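Local coordinates for protein fuculose-1-phosphate aldolase (Thermus thermophilus, PDB 2FK5) that belongs to the class II aldolase and adducin family and has an AraD-like fold, at residues Q112-E117 with Y170-T175. Sequence-based numbering, arbitrary orientation.
Sequences QHYLKE and YGLMTT
Leu172 and Thr175, about one helical turn apart on helix 162-191, receive Tyr114 of the short helix 109-114 and Leu115, which follows it, in an apolar contact within the AraD-like fold of a class II aldolase. The long helix lies on the central mixed sheet, where Met173 touches strands 85-89 and 152-157; Leu172 also touches Ala155 of strand 152-157. The backbones come nearest at Tyr114 and Leu172, whose CA atoms are 6.9 Å apart. CD2 of Leu172 carries most of this approach: it lies 3.5 Å from Tyr114 CB, and the two side chains cross at about a right angle. The closest touch of Tyr114 is at this CB, with its CG a little farther from the same methyl, Leu172 CD2, which also lies 3.8 Å from Tyr114 O. The Tyr114 ring has His113 ND1 over one face, offset toward the rim. The buried Leu115 divides its two methyls between the partners. Leu115 CD2 comes within 4.0 Å of Leu172 CD2, the side chains sliding past each other in opposite directions, and CD1 reaches Thr175. There the torsion of the threonine matters: at chi1 -69° OG1 stands beside the backbone N and CG2 is anti to it, which presents the methyl to Leu115, with Leu115 CD1 and Thr175 CG2 3.8 Å apart. Away from the leucines, on the long helix, Gly171 O accepts the helical bond of Thr175 N and also a 2.9 Å bond from Thr174 OG1, whose donor is tilted 33° from the carbonyl plane.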
loop_
_atom_site.group_PDB
_atom_site.type_symbol
_atom_site.label_atom_id
_atom_site.label_comp_id
_atom_site.label_asym_id
_atom_site.label_seq_id
_atom_site.Cartn_x
_atom_site.Cartn_y
_atom_site.Cartn_z
ATOM N N GLN A 112 -26.311 6.989 -10.750
ATOM C CA GLN A 112 -27.413 7.763 -11.307
ATOM C C GLN A 112 -27.394 9.187 -10.771
ATOM O O GLN A 112 -27.701 10.132 -11.494
ATOM C CB GLN A 112 -28.755 7.108 -10.985
ATOM C CG GLN A 112 -28.875 5.696 -11.512
ATOM C CD GLN A 112 -30.244 5.108 -11.298
ATOM O OE1 GLN A 112 -30.926 5.438 -10.328
ATOM N NE2 GLN A 112 -30.650 4.215 -12.194
ATOM N N HIS A 113 -27.017 9.340 -9.508
ATOM C CA HIS A 113 -26.982 10.659 -8.899
ATOM C C HIS A 113 -25.841 11.554 -9.371
ATOM O O HIS A 113 -26.068 12.709 -9.733
ATOM C CB HIS A 113 -26.931 10.537 -7.376
ATOM C CG HIS A 113 -26.863 11.856 -6.672
ATOM N ND1 HIS A 113 -25.670 12.455 -6.327
ATOM C CD2 HIS A 113 -27.839 12.713 -6.290
ATOM C CE1 HIS A 113 -25.914 13.625 -5.764
ATOM N NE2 HIS A 113 -27.223 13.805 -5.729
ATOM N N TYR A 114 -24.621 11.023 -9.376
ATOM C CA TYR A 114 -23.450 11.801 -9.776
ATOM C C TYR A 114 -23.185 11.892 -11.273
ATOM O O TYR A 114 -22.712 12.916 -11.759
ATOM C CB TYR A 114 -22.192 11.247 -9.104
ATOM C CG TYR A 114 -22.095 11.525 -7.624
ATOM C CD1 TYR A 114 -22.145 12.831 -7.132
ATOM C CD2 TYR A 114 -21.938 10.484 -6.711
ATOM C CE1 TYR A 114 -22.039 13.090 -5.765
ATOM C CE2 TYR A 114 -21.830 10.733 -5.344
ATOM C CZ TYR A 114 -21.882 12.035 -4.878
ATOM O OH TYR A 114 -21.781 12.278 -3.528
ATOM N N LEU A 115 -23.477 10.823 -12.001
ATOM C CA LEU A 115 -23.210 10.800 -13.433
ATOM C C LEU A 115 -24.435 11.019 -14.293
ATOM O O LEU A 115 -24.357 11.697 -15.323
ATOM C CB LEU A 115 -22.561 9.470 -13.817
ATOM C CG LEU A 115 -21.259 9.180 -13.067
ATOM C CD1 LEU A 115 -20.794 7.764 -13.331
ATOM C CD2 LEU A 115 -20.205 10.179 -13.506
ATOM N N LYS A 116 -25.556 10.440 -13.867
ATOM C CA LYS A 116 -26.816 10.541 -14.597
ATOM C C LYS A 116 -26.725 9.708 -15.875
ATOM O O LYS A 116 -27.298 8.624 -15.972
ATOM C CB LYS A 116 -27.116 12.008 -14.931
ATOM C CG LYS A 116 -27.360 12.868 -13.697
ATOM C CD LYS A 116 -27.552 14.333 -14.052
ATOM C CE LYS A 116 -27.727 15.176 -12.797
ATOM N NZ LYS A 116 -27.893 16.628 -13.083
ATOM N N GLU A 117 -25.997 10.224 -16.855
ATOM C CA GLU A 117 -25.817 9.526 -18.112
ATOM C C GLU A 117 -24.430 9.886 -18.634
ATOM O O GLU A 117 -24.028 11.042 -18.591
ATOM C CB GLU A 117 -26.890 9.965 -19.106
ATOM C CG GLU A 117 -26.905 9.172 -20.393
ATOM C CD GLU A 117 -27.977 9.661 -21.351
ATOM O OE1 GLU A 117 -27.752 10.692 -22.023
ATOM O OE2 GLU A 117 -29.043 9.013 -21.419
ATOM N N TYR A 170 -11.988 13.070 -9.420
ATOM C CA TYR A 170 -11.479 11.740 -9.134
ATOM C C TYR A 170 -12.627 10.842 -8.679
ATOM O O TYR A 170 -12.734 9.696 -9.118
ATOM C CB TYR A 170 -10.403 11.811 -8.037
ATOM C CG TYR A 170 -10.252 10.521 -7.261
ATOM C CD1 TYR A 170 -10.895 10.340 -6.032
ATOM C CD2 TYR A 170 -9.526 9.451 -7.789
ATOM C CE1 TYR A 170 -10.824 9.121 -5.352
ATOM C CE2 TYR A 170 -9.457 8.223 -7.116
ATOM C CZ TYR A 170 -10.111 8.069 -5.901
ATOM O OH TYR A 170 -10.087 6.849 -5.263
ATOM N N GLY A 171 -13.474 11.372 -7.796
ATOM C CA GLY A 171 -14.612 10.623 -7.284
ATOM C C GLY A 171 -15.581 10.216 -8.375
ATOM O O GLY A 171 -16.138 9.109 -8.359
ATOM N N LEU A 172 -15.794 11.104 -9.338
ATOM C CA LEU A 172 -16.699 10.796 -10.437
ATOM C C LEU A 172 -16.095 9.713 -11.306
ATOM O O LEU A 172 -16.812 8.876 -11.844
ATOM C CB LEU A 172 -16.960 12.036 -11.301
ATOM C CG LEU A 172 -17.827 13.116 -10.654
ATOM C CD1 LEU A 172 -17.888 14.335 -11.557
ATOM C CD2 LEU A 172 -19.221 12.564 -10.403
ATOM N N MET A 173 -14.774 9.736 -11.452
ATOM C CA MET A 173 -14.105 8.733 -12.273
ATOM C C MET A 173 -14.250 7.353 -11.630
ATOM O O MET A 173 -14.529 6.373 -12.323
ATOM C CB MET A 173 -12.630 9.086 -12.453
ATOM C CG MET A 173 -11.866 8.150 -13.397
ATOM S SD MET A 173 -12.553 8.103 -15.080
ATOM C CE MET A 173 -12.128 9.748 -15.659
ATOM N N THR A 174 -14.079 7.274 -10.309
ATOM C CA THR A 174 -14.208 5.985 -9.629
ATOM C C THR A 174 -15.652 5.521 -9.666
ATOM O O THR A 174 -15.916 4.327 -9.809
ATOM C CB THR A 174 -13.704 6.022 -8.151
ATOM O OG1 THR A 174 -14.460 6.964 -7.388
ATOM C CG2 THR A 174 -12.240 6.408 -8.103
ATOM N N THR A 175 -16.586 6.464 -9.547
ATOM C CA THR A 175 -18.011 6.142 -9.600
ATOM C C THR A 175 -18.342 5.572 -10.981
ATOM O O THR A 175 -19.138 4.635 -11.100
ATOM C CB THR A 175 -18.873 7.393 -9.346
ATOM O OG1 THR A 175 -18.727 7.796 -7.980
ATOM C CG2 THR A 175 -20.341 7.111 -9.636
#